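Local coordinates for protein erythropoietin (Homo sapiens, PDB 1EER) that binds the erythropoietin receptor and drives its dimerization and JAK2 activation, thereby regulating red-cell proliferation and differentiation and maintaining circulating erythrocyte mass, at residues I6-S9 and R10-E13; K24-T27 and G28-E31; Q59-E62 and V63-L67; A73-R76 and G77-L80; K97-S100 and G101-L105. The protein carries 5 engineered substitutions. All coordinates share one frame; numbering follows the deposited sequence.

Contact 1: residues I6-S9 and R10-E13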
loop_
_atom_site.group_PDB
_atom_site.type_symbol
_atom_site.label_atom_id
_atom_site.label_comp_id
_atom_site.label_asym_id
_atom_site.label_seq_id
_atom_site.Cartn_x
_atom_site.Cartn_y
_atom_site.Cartn_z
ATOM N N ILE A 6 -4.147 3.318 -12.778
ATOM C CA ILE A 6 -3.215 3.862 -11.790
ATOM C C ILE A 6 -3.867 4.922 -10.919
ATOM O O ILE A 6 -3.365 5.247 -9.844
ATOM C CB ILE A 6 -1.931 4.443 -12.441
ATOM C CG1 ILE A 6 -0.766 4.312 -11.457
ATOM C CG2 ILE A 6 -2.140 5.885 -12.855
ATOM C CD1 ILE A 6 0.578 4.756 -12.016
ATOM N N CYS A 7 -4.996 5.446 -11.383
ATOM C CA CYS A 7 -5.724 6.460 -10.639
ATOM C C CYS A 7 -6.532 5.840 -9.514
ATOM O O CYS A 7 -7.221 6.538 -8.769
ATOM C CB CYS A 7 -6.629 7.244 -11.580
ATOM S SG CYS A 7 -5.644 8.356 -12.618
ATOM N N ASP A 8 -6.453 4.518 -9.404
ATOM C CA ASP A 8 -7.150 3.805 -8.350
ATOM C C ASP A 8 -6.097 3.589 -7.274
ATOM O O ASP A 8 -5.204 2.751 -7.411
ATOM C CB ASP A 8 -7.683 2.470 -8.865
ATOM C CG ASP A 8 -8.424 1.683 -7.798
ATOM O OD1 ASP A 8 -8.004 1.700 -6.622
ATOM O OD2 ASP A 8 -9.435 1.039 -8.135
ATOM N N SER A 9 -6.197 4.379 -6.213
ATOM C CA SER A 9 -5.258 4.310 -5.108
ATOM C C SER A 9 -4.827 2.890 -4.727
ATOM O O SER A 9 -3.630 2.604 -4.619
ATOM C CB SER A 9 -5.858 5.007 -3.885
ATOM O OG SER A 9 -5.464 6.362 -3.850
ATOM N N ARG A 10 -5.803 2.010 -4.520
ATOM C CA ARG A 10 -5.541 0.627 -4.125
ATOM C C ARG A 10 -4.640 -0.102 -5.109
ATOM O O ARG A 10 -3.847 -0.967 -4.720
ATOM C CB ARG A 10 -6.856 -0.152 -3.994
ATOM C CG ARG A 10 -7.873 0.412 -3.002
ATOM C CD ARG A 10 -7.331 1.560 -2.175
ATOM N NE ARG A 10 -7.154 1.200 -0.773
ATOM C CZ ARG A 10 -6.422 1.904 0.086
ATOM N NH1 ARG A 10 -5.798 3.004 -0.318
ATOM N NH2 ARG A 10 -6.312 1.506 1.347
ATOM N N VAL A 11 -4.779 0.236 -6.386
ATOM C CA VAL A 11 -3.972 -0.392 -7.416
ATOM C C VAL A 11 -2.518 0.016 -7.249
ATOM O O VAL A 11 -1.629 -0.833 -7.224
ATOM C CB VAL A 11 -4.464 -0.005 -8.834
ATOM C CG1 VAL A 11 -3.564 -0.645 -9.909
ATOM C CG2 VAL A 11 -5.912 -0.453 -9.011
ATOM N N LEU A 12 -2.274 1.315 -7.118
ATOM C CA LEU A 12 -0.911 1.795 -6.955
ATOM C C LEU A 12 -0.356 1.398 -5.593
ATOM O O LEU A 12 0.820 1.057 -5.463
ATOM C CB LEU A 12 -0.869 3.312 -7.117
ATOM C CG LEU A 12 0.435 3.996 -6.702
ATOM C CD1 LEU A 12 1.638 3.284 -7.320
ATOM C CD2 LEU A 12 0.383 5.445 -7.138
ATOM N N GLU A 13 -1.218 1.430 -4.582
ATOM C CA GLU A 13 -0.825 1.094 -3.221
ATOM C C GLU A 13 -0.230 -0.295 -3.060
ATOM O O GLU A 13 0.615 -0.507 -2.188
ATOM C CB GLU A 13 -2.018 1.230 -2.277
ATOM C CG GLU A 13 -1.688 0.884 -0.838
ATOM C CD GLU A 13 -2.570 1.617 0.163
ATOM O OE1 GLU A 13 -2.468 2.863 0.270
ATOM O OE2 GLU A 13 -3.365 0.938 0.846
#
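Ile6 meets the first turn of helix 9-25 loosely: its CG1 comes to 4.5 Å from CB of Leu12, and both side chains turn into the protein, Ile6 onto Leu108 and Leu109 of helix 91-111, Leu12 onto Leu153 of helix 138-161. Cys7, next in line, is tied by a disulfide to Cys161 and fastens the start of the chain to its C-terminal helix. Asp8 then takes the N-cap position. Its carbonyl O accepts two backbone N-H groups: Val11 N at 2.7 Å stands above the carbonyl plane, 45° out of it, whereas Leu12 N at 3.3 Å lies in that plane. The side chain adds a weak bond, OD1 to Arg10 N at 3.1 Å, bent to 121° at the hydrogen. With CG opposite the backbone N (chi1 -180°), the carboxylate folds beside the helix start, and CB packs 3.4 Å from CG2 of Val11, the two side chains crossing at about a right angle. The other oxygen, OD2, is hydrogen-bonded to a polar side chain of another protein chain. At Ser9, the carbonyl O receives Glu13 N at 2.7 Å, the next i to i+4 bond along the helix, and CB sits at the edge of the Arg10 guanidinium. The arrangement is an N-cap opening the first long helix of a four-helix cytokine.

Contact 2: residues K24-T27 and G28-E31. Engineered in segment 24-27: Lys24 (natural residue Asn).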
loop_
_atom_site.group_PDB
_atom_site.type_symbol
_atom_site.label_atom_id
_atom_site.label_comp_id
_atom_site.label_asym_id
_atom_site.label_seq_id
_atom_site.Cartn_x
_atom_site.Cartn_y
_atom_site.Cartn_z
ATOM N N LYS A 24 11.800 -2.509 4.594
ATOM C CA LYS A 24 11.807 -2.936 5.985
ATOM C C LYS A 24 12.669 -4.173 6.205
ATOM O O LYS A 24 13.482 -4.218 7.129
ATOM C CB LYS A 24 10.381 -3.201 6.462
ATOM C CG LYS A 24 10.280 -3.702 7.896
ATOM C CD LYS A 24 8.898 -4.302 8.173
ATOM C CE LYS A 24 8.896 -5.819 7.968
ATOM N NZ LYS A 24 7.523 -6.376 7.795
ATOM N N ILE A 25 12.496 -5.175 5.351
ATOM C CA ILE A 25 13.255 -6.416 5.466
ATOM C C ILE A 25 14.771 -6.231 5.245
ATOM O O ILE A 25 15.586 -6.918 5.871
ATOM C CB ILE A 25 12.696 -7.474 4.475
ATOM C CG1 ILE A 25 11.270 -7.867 4.890
ATOM C CG2 ILE A 25 13.606 -8.689 4.420
ATOM C CD1 ILE A 25 11.153 -8.439 6.294
ATOM N N THR A 26 15.160 -5.304 4.372
ATOM C CA THR A 26 16.585 -5.093 4.127
ATOM C C THR A 26 17.278 -4.295 5.233
ATOM O O THR A 26 18.477 -4.037 5.158
ATOM C CB THR A 26 16.865 -4.410 2.753
ATOM O OG1 THR A 26 15.800 -3.524 2.402
ATOM C CG2 THR A 26 16.999 -5.464 1.668
ATOM N N THR A 27 16.533 -3.907 6.264
ATOM C CA THR A 27 17.143 -3.180 7.364
ATOM C C THR A 27 17.862 -4.180 8.293
ATOM O O THR A 27 18.718 -3.807 9.094
ATOM C CB THR A 27 16.091 -2.310 8.140
ATOM O OG1 THR A 27 15.048 -3.130 8.683
ATOM C CG2 THR A 27 15.481 -1.271 7.202
ATOM N N GLY A 28 17.532 -5.459 8.166
ATOM C CA GLY A 28 18.196 -6.459 8.986
ATOM C C GLY A 28 19.245 -7.172 8.153
ATOM O O GLY A 28 19.631 -8.304 8.436
ATOM N N CYS A 29 19.712 -6.477 7.119
ATOM C CA CYS A 29 20.694 -6.989 6.166
ATOM C C CYS A 29 22.013 -7.498 6.731
ATOM O O CYS A 29 22.363 -8.668 6.549
ATOM C CB CYS A 29 20.995 -5.919 5.120
ATOM S SG CYS A 29 20.117 -6.174 3.553
ATOM N N ALA A 30 22.746 -6.605 7.386
ATOM C CA ALA A 30 24.048 -6.921 7.971
ATOM C C ALA A 30 25.158 -6.804 6.924
ATOM O O ALA A 30 25.276 -5.782 6.246
ATOM C CB ALA A 30 24.039 -8.330 8.590
ATOM N N GLU A 31 25.968 -7.851 6.798
ATOM C CA GLU A 31 27.072 -7.862 5.845
ATOM C C GLU A 31 26.758 -8.811 4.697
ATOM O O GLU A 31 27.627 -9.118 3.885
ATOM C CB GLU A 31 28.359 -8.328 6.537
ATOM C CG GLU A 31 29.045 -7.270 7.395
ATOM C CD GLU A 31 30.143 -6.531 6.649
ATOM O OE1 GLU A 31 29.839 -5.496 6.020
ATOM O OE2 GLU A 31 31.310 -6.985 6.691
#
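Gly28 N points back to Ile25 O in a weak but fairly straight bond of 3.3 Å, with 163° at the hydrogen. This i to i+3 spacing tightens the chain just beyond helix 9-25. Thr27, on the preceding side of the junction, turns backwards too: its hydroxyl OG1 donates a very short bond of 2.5 Å to Lys24 O, a length that is itself doubtful, and its backbone N reaches the same oxygen at 3.2 Å. A chi1 of 60° swings OG1 in between the backbone N and the carbonyl carbon of Thr27, close enough to that acceptor. Lys24 is an engineered residue, Asn in the natural protein, and its NZ forms a salt bridge with Glu21.

Cys29 follows, and its N gives a second weak bond, 3.4 Å to Thr26 O. The same carbonyl oxygen is met by the sulfur, with SG of Cys29 3.1 Å from Thr26 O, while SG also rests 3.7 Å from CG2 of Thr26. That methyl belongs to a buried side chain whose OG1 is hydrogen-bonded back to Ala22 O in the preceding turn, and whose neighbours include Phe142 of helix 138-161. The sulfur is also tied covalently to Cys33. Chemically, the two backbone bonds across this junction are weak, so the S-S link and the packing of SG on Thr26 probably contribute to holding the chain as it leaves the helix.

Contact 3: residues Q59-E62 and V63-L67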
loop_
_atom_site.group_PDB
_atom_site.type_symbol
_atom_site.label_atom_id
_atom_site.label_comp_id
_atom_site.label_asym_id
_atom_site.label_seq_id
_atom_site.Cartn_x
_atom_site.Cartn_y
_atom_site.Cartn_z
ATOM N N GLN A 59 7.062 17.451 -13.241
ATOM C CA GLN A 59 6.851 16.356 -12.304
ATOM C C GLN A 59 6.939 15.073 -13.152
ATOM O O GLN A 59 7.580 14.095 -12.766
ATOM C CB GLN A 59 5.473 16.473 -11.648
ATOM C CG GLN A 59 5.221 17.786 -10.914
ATOM C CD GLN A 59 3.864 17.813 -10.218
ATOM O OE1 GLN A 59 3.096 16.854 -10.295
ATOM N NE2 GLN A 59 3.565 18.914 -9.538
ATOM N N ALA A 60 6.298 15.105 -14.319
ATOM C CA ALA A 60 6.303 13.984 -15.252
ATOM C C ALA A 60 7.741 13.601 -15.609
ATOM O O ALA A 60 8.123 12.433 -15.520
ATOM C CB ALA A 60 5.532 14.359 -16.510
ATOM N N VAL A 61 8.534 14.590 -16.009
ATOM C CA VAL A 61 9.933 14.362 -16.369
ATOM C C VAL A 61 10.671 13.621 -15.259
ATOM O O VAL A 61 11.265 12.560 -15.479
ATOM C CB VAL A 61 10.674 15.700 -16.636
ATOM C CG1 VAL A 61 12.149 15.434 -16.955
ATOM C CG2 VAL A 61 10.003 16.446 -17.777
ATOM N N GLU A 62 10.628 14.187 -14.058
ATOM C CA GLU A 62 11.291 13.579 -12.915
ATOM C C GLU A 62 10.891 12.127 -12.658
ATOM O O GLU A 62 11.749 11.254 -12.553
ATOM C CB GLU A 62 11.011 14.397 -11.650
ATOM C CG GLU A 62 12.035 15.474 -11.374
ATOM C CD GLU A 62 11.772 16.192 -10.067
ATOM O OE1 GLU A 62 11.570 15.505 -9.045
ATOM O OE2 GLU A 62 11.765 17.440 -10.066
ATOM N N VAL A 63 9.591 11.875 -12.548
ATOM C CA VAL A 63 9.095 10.526 -12.260
ATOM C C VAL A 63 9.378 9.480 -13.349
ATOM O O VAL A 63 9.876 8.390 -13.062
ATOM C CB VAL A 63 7.567 10.561 -11.956
ATOM C CG1 VAL A 63 7.011 9.140 -11.792
ATOM C CG2 VAL A 63 7.325 11.366 -10.687
ATOM N N TRP A 64 9.061 9.820 -14.589
ATOM C CA TRP A 64 9.275 8.903 -15.693
ATOM C C TRP A 64 10.744 8.525 -15.849
ATOM O O TRP A 64 11.085 7.347 -15.928
ATOM C CB TRP A 64 8.748 9.513 -16.991
ATOM C CG TRP A 64 8.911 8.589 -18.132
ATOM C CD1 TRP A 64 9.834 8.676 -19.131
ATOM C CD2 TRP A 64 8.183 7.384 -18.357
ATOM N NE1 TRP A 64 9.732 7.590 -19.965
ATOM C CE2 TRP A 64 8.724 6.781 -19.512
ATOM C CE3 TRP A 64 7.127 6.750 -17.694
ATOM C CZ2 TRP A 64 8.241 5.569 -20.020
ATOM C CZ3 TRP A 64 6.648 5.547 -18.199
ATOM C CH2 TRP A 64 7.207 4.971 -19.352
ATOM N N GLN A 65 11.621 9.517 -15.892
ATOM C CA GLN A 65 13.030 9.213 -16.035
ATOM C C GLN A 65 13.561 8.536 -14.782
ATOM O O GLN A 65 14.309 7.563 -14.874
ATOM C CB GLN A 65 13.811 10.479 -16.309
ATOM C CG GLN A 65 13.524 11.050 -17.656
ATOM C CD GLN A 65 14.277 12.323 -17.892
ATOM O OE1 GLN A 65 13.851 13.173 -18.667
ATOM N NE2 GLN A 65 15.407 12.470 -17.220
ATOM N N GLY A 66 13.169 9.039 -13.614
ATOM C CA GLY A 66 13.634 8.438 -12.379
ATOM C C GLY A 66 13.279 6.969 -12.289
ATOM O O GLY A 66 14.091 6.144 -11.863
ATOM N N LEU A 67 12.050 6.645 -12.689
ATOM C CA LEU A 67 11.553 5.267 -12.673
ATOM C C LEU A 67 12.354 4.386 -13.625
ATOM O O LEU A 67 12.631 3.224 -13.319
ATOM C CB LEU A 67 10.081 5.241 -13.080
ATOM C CG LEU A 67 9.280 3.984 -12.749
ATOM C CD1 LEU A 67 9.083 3.879 -11.239
ATOM C CD2 LEU A 67 7.945 4.039 -13.486
#
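Val63, Glu62 and Val61 bury the most surface in this turn of helix 56-82, one of the long helices of the four-helix cytokine bundle. Four consecutive i to i+4 backbone bonds establish the helical geometry; among them Val63 N reaches Gln59 O at 3.0 Å, almost straight at 176°.

Val63 presses its CG2 branch against the same acceptor, 3.4 Å from Gln59 O. With CG1 opposite the backbone N (chi1 174°), CG2 lies beside that N and faces back along the helix, placed beyond the oxygen end of that carbonyl. The side chain as a whole is buried against Leu109 of helix 91-111 and Tyr156 of helix 138-161, so this part of the turn belongs to the core.

Glu62 contributes mainly backbone: its O accepts Gly66 N at 2.8 Å, the donor tilted 28° from the carbonyl plane, and Gly66 has no side chain beside that oxygen. The carboxylate leads elsewhere, extended beyond CG, and its OE1 makes a salt bridge with Lys152 of helix 138-161.

Val61 and Gln65, a full turn apart, lie side by side and point the same way. The Gln65 chain runs past the Val61 carbonyl, CG at 3.5 Å from Val61 O, and continues beyond CG to its amide. There the oxygen, which also takes a weak bond from Ser122 OG, ends 3.3 Å from the methyl: Gln65 OE1 against Val61 CG1.

Contact 4: residues A73-R76 and G77-L80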
loop_
_atom_site.group_PDB
_atom_site.type_symbol
_atom_site.label_atom_id
_atom_site.label_comp_id
_atom_site.label_asym_id
_atom_site.label_seq_id
_atom_site.Cartn_x
_atom_site.Cartn_y
_atom_site.Cartn_z
ATOM N N ALA A 73 18.388 -0.087 -12.236
ATOM C CA ALA A 73 19.097 -0.369 -10.995
ATOM C C ALA A 73 18.660 -1.721 -10.443
ATOM O O ALA A 73 19.479 -2.552 -10.048
ATOM C CB ALA A 73 18.819 0.718 -9.986
ATOM N N VAL A 74 17.355 -1.946 -10.429
ATOM C CA VAL A 74 16.815 -3.197 -9.925
ATOM C C VAL A 74 17.220 -4.373 -10.834
ATOM O O VAL A 74 17.617 -5.440 -10.350
ATOM C CB VAL A 74 15.271 -3.092 -9.802
ATOM C CG1 VAL A 74 14.708 -4.303 -9.072
ATOM C CG2 VAL A 74 14.906 -1.814 -9.054
ATOM N N LEU A 75 17.128 -4.176 -12.145
ATOM C CA LEU A 75 17.501 -5.226 -13.086
ATOM C C LEU A 75 18.952 -5.618 -12.836
ATOM O O LEU A 75 19.283 -6.802 -12.752
ATOM C CB LEU A 75 17.311 -4.730 -14.515
ATOM C CG LEU A 75 15.832 -4.615 -14.880
ATOM C CD1 LEU A 75 15.653 -3.831 -16.157
ATOM C CD2 LEU A 75 15.252 -5.999 -15.014
ATOM N N ARG A 76 19.821 -4.621 -12.701
ATOM C CA ARG A 76 21.227 -4.890 -12.430
ATOM C C ARG A 76 21.348 -5.659 -11.115
ATOM O O ARG A 76 22.123 -6.601 -11.000
ATOM C CB ARG A 76 22.016 -3.582 -12.346
ATOM C CG ARG A 76 23.194 -3.506 -13.317
ATOM C CD ARG A 76 24.452 -4.136 -12.727
ATOM N NE ARG A 76 24.670 -5.495 -13.217
ATOM C CZ ARG A 76 25.836 -6.135 -13.167
ATOM N NH1 ARG A 76 26.900 -5.543 -12.647
ATOM N NH2 ARG A 76 25.942 -7.369 -13.640
ATOM N N GLY A 77 20.569 -5.258 -10.118
ATOM C CA GLY A 77 20.620 -5.945 -8.844
ATOM C C GLY A 77 20.206 -7.393 -8.994
ATOM O O GLY A 77 20.749 -8.286 -8.343
ATOM N N GLN A 78 19.238 -7.625 -9.866
ATOM C CA GLN A 78 18.748 -8.972 -10.109
ATOM C C GLN A 78 19.835 -9.866 -10.719
ATOM O O GLN A 78 20.034 -11.001 -10.287
ATOM C CB GLN A 78 17.535 -8.911 -11.036
ATOM C CG GLN A 78 16.966 -10.256 -11.419
ATOM C CD GLN A 78 15.936 -10.137 -12.515
ATOM O OE1 GLN A 78 16.076 -9.322 -13.422
ATOM N NE2 GLN A 78 14.886 -10.947 -12.436
ATOM N N ALA A 79 20.544 -9.353 -11.717
ATOM C CA ALA A 79 21.600 -10.128 -12.368
ATOM C C ALA A 79 22.803 -10.309 -11.451
ATOM O O ALA A 79 23.478 -11.336 -11.497
ATOM C CB ALA A 79 22.025 -9.450 -13.652
ATOM N N LEU A 80 23.078 -9.304 -10.627
ATOM C CA LEU A 80 24.195 -9.379 -9.699
ATOM C C LEU A 80 23.900 -10.466 -8.672
ATOM O O LEU A 80 24.807 -11.132 -8.162
ATOM C CB LEU A 80 24.381 -8.037 -8.989
ATOM C CG LEU A 80 25.378 -7.064 -9.614
ATOM C CD1 LEU A 80 25.277 -5.713 -8.928
ATOM C CD2 LEU A 80 26.775 -7.628 -9.481
HETATM O O HOH W 1 18.461 -8.429 -14.715
#
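Residues 73-80 form an unbroken helical run in which every carbonyl of 73-76 receives an N-H of 77-80: Gly77 N to Ala73 O, Gln78 N to Val74 O, Ala79 N to Leu75 O and Leu80 N to Arg76 O, all within 2.8 to 3.0 Å. The donors to Leu75 O and Arg76 O come in nearly end-on to the carbonyl, whereas that to Ala73 O is tilted 24° from its plane.

Arg76 and Leu80 carry the main side-chain contact. The arginine chain bends at chi2 (-86°) and again at chi3 (100°), folding the guanidinium over the next turn, where CG of Leu80 stands 3.6 Å above its plane and over its centre. One face of the charged group thus lies on a hydrocarbon branch, and NH1 forms a salt bridge with Glu37 of strand 34-41.

On another side, Leu75 and Gln78 run alongside each other, with CD2 of Leu75 3.8 Å from Gln78 OE1. A water donates to both Leu75 O, at 2.7 Å, and Gln78 OE1, so that carbonyl serves the helix bond and the solvent together. Val74 faces inward onto Ala98, Val99 and Leu102 of helix 91-111. The arrangement is that of a long helix of the four-helix cytokine bundle, its Val74 side packed on helix 91-111 and strand 34-41 packed along another side.

Contact 5: residues K97-S100 and G101-L105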
loop_
_atom_site.group_PDB
_atom_site.type_symbol
_atom_site.label_atom_id
_atom_site.label_comp_id
_atom_site.label_asym_id
_atom_site.label_seq_id
_atom_site.Cartn_x
_atom_site.Cartn_y
_atom_site.Cartn_z
ATOM N N LYS A 97 9.725 -9.212 -7.132
ATOM C CA LYS A 97 8.515 -8.399 -7.040
ATOM C C LYS A 97 8.803 -6.977 -7.564
ATOM O O LYS A 97 7.955 -6.355 -8.209
ATOM C CB LYS A 97 8.038 -8.322 -5.586
ATOM C CG LYS A 97 7.551 -9.632 -5.014
ATOM C CD LYS A 97 7.731 -9.654 -3.513
ATOM C CE LYS A 97 6.811 -10.664 -2.878
ATOM N NZ LYS A 97 5.407 -10.414 -3.275
ATOM N N ALA A 98 10.002 -6.475 -7.277
ATOM C CA ALA A 98 10.418 -5.141 -7.702
ATOM C C ALA A 98 10.514 -5.072 -9.222
ATOM O O ALA A 98 10.014 -4.132 -9.845
ATOM C CB ALA A 98 11.767 -4.789 -7.070
ATOM N N VAL A 99 11.163 -6.067 -9.818
ATOM C CA VAL A 99 11.293 -6.110 -11.267
ATOM C C VAL A 99 9.885 -6.190 -11.859
ATOM O O VAL A 99 9.553 -5.497 -12.825
ATOM C CB VAL A 99 12.118 -7.348 -11.721
ATOM C CG1 VAL A 99 12.082 -7.477 -13.244
ATOM C CG2 VAL A 99 13.563 -7.215 -11.240
ATOM N N SER A 100 9.057 -7.030 -11.250
ATOM C CA SER A 100 7.686 -7.233 -11.690
ATOM C C SER A 100 6.849 -5.979 -11.475
ATOM O O SER A 100 6.123 -5.538 -12.373
ATOM C CB SER A 100 7.074 -8.403 -10.919
ATOM O OG SER A 100 5.674 -8.455 -11.120
ATOM N N GLY A 101 6.953 -5.410 -10.276
ATOM C CA GLY A 101 6.205 -4.208 -9.950
ATOM C C GLY A 101 6.596 -3.004 -10.791
ATOM O O GLY A 101 5.725 -2.294 -11.298
ATOM N N LEU A 102 7.903 -2.774 -10.939
ATOM C CA LEU A 102 8.401 -1.645 -11.725
ATOM C C LEU A 102 7.926 -1.755 -13.162
ATOM O O LEU A 102 7.624 -0.754 -13.810
ATOM C CB LEU A 102 9.937 -1.585 -11.672
ATOM C CG LEU A 102 10.512 -0.896 -10.425
ATOM C CD1 LEU A 102 12.024 -0.999 -10.412
ATOM C CD2 LEU A 102 10.091 0.564 -10.410
ATOM N N ARG A 103 7.835 -2.985 -13.655
ATOM C CA ARG A 103 7.386 -3.198 -15.025
ATOM C C ARG A 103 5.931 -2.766 -15.163
ATOM O O ARG A 103 5.554 -2.126 -16.145
ATOM C CB ARG A 103 7.540 -4.672 -15.421
ATOM C CG ARG A 103 7.307 -4.936 -16.909
ATOM C CD ARG A 103 7.212 -6.435 -17.227
ATOM N NE ARG A 103 8.514 -7.095 -17.189
ATOM C CZ ARG A 103 8.866 -7.996 -16.282
ATOM N NH1 ARG A 103 8.013 -8.349 -15.334
ATOM N NH2 ARG A 103 10.080 -8.525 -16.305
ATOM N N SER A 104 5.116 -3.108 -14.171
ATOM C CA SER A 104 3.707 -2.746 -14.201
ATOM C C SER A 104 3.537 -1.235 -14.063
ATOM O O SER A 104 2.771 -0.610 -14.805
ATOM C CB SER A 104 2.966 -3.468 -13.081
ATOM O OG SER A 104 3.049 -4.872 -13.255
ATOM N N LEU A 105 4.269 -0.646 -13.124
ATOM C CA LEU A 105 4.193 0.790 -12.895
ATOM C C LEU A 105 4.587 1.567 -14.144
ATOM O O LEU A 105 3.966 2.581 -14.468
ATOM C CB LEU A 105 5.088 1.180 -11.712
ATOM C CG LEU A 105 4.604 0.600 -10.378
ATOM C CD1 LEU A 105 5.689 0.739 -9.320
ATOM C CD2 LEU A 105 3.325 1.321 -9.953
#
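Arg103 leaves the helix with CG opposite its backbone N (chi1 -171°), then turns sharply at chi3 (-75°), which brings the guanidinium back across the preceding turn. There Val99 O lies 4.1 Å above one face of the group, offset toward its rim, and NH2 approaches CG1 of Val99 at 3.8 Å. The same carbonyl oxygen accepts Arg103 N at 3.2 Å, with the donor 35° out of the carbonyl plane.

Leu102 takes the inward direction. Its CG passes 3.3 Å from Ala98 O, beside the bond that Leu102 N makes to that oxygen at 2.7 Å, and the side chain packs on Leu67 of helix 56-82 and on Tyr145 of helix 138-161. Ser104 N bonds to Ser100 O at 3.2 Å.

Chemically, the turn has two characters: an apolar face inside the bundle and a cationic face for the receptor. Arg103 NH1 is hydrogen-bonded to the backbone of another protein chain, NE and NH2 make salt bridges to acidic side-chain groups there, and Lys97 NZ makes one too, consistent with electrostatic anchoring of the hormone.

In the fold
From the N terminus, contact 1 opens helix 9-25 and contact 2 ends it, their centres about 28 Å apart. Contacts 3 and 4 then follow on helix 56-82, with centres about 20 Å apart, and contact 5 lies on the next long helix, 91-111. Each contact joins adjacent segments, so none closes a long loop and the five run in series without nesting or crossing. The ties between them come from packing: contact 5 touches contact 1 through Leu105 and Leu12, contact 3 through Leu102 and Leu67, and contact 4 through Val74. Helix 91-111 thereby joins helices 9-25 and 56-82, while contact 2 touches none of the other four.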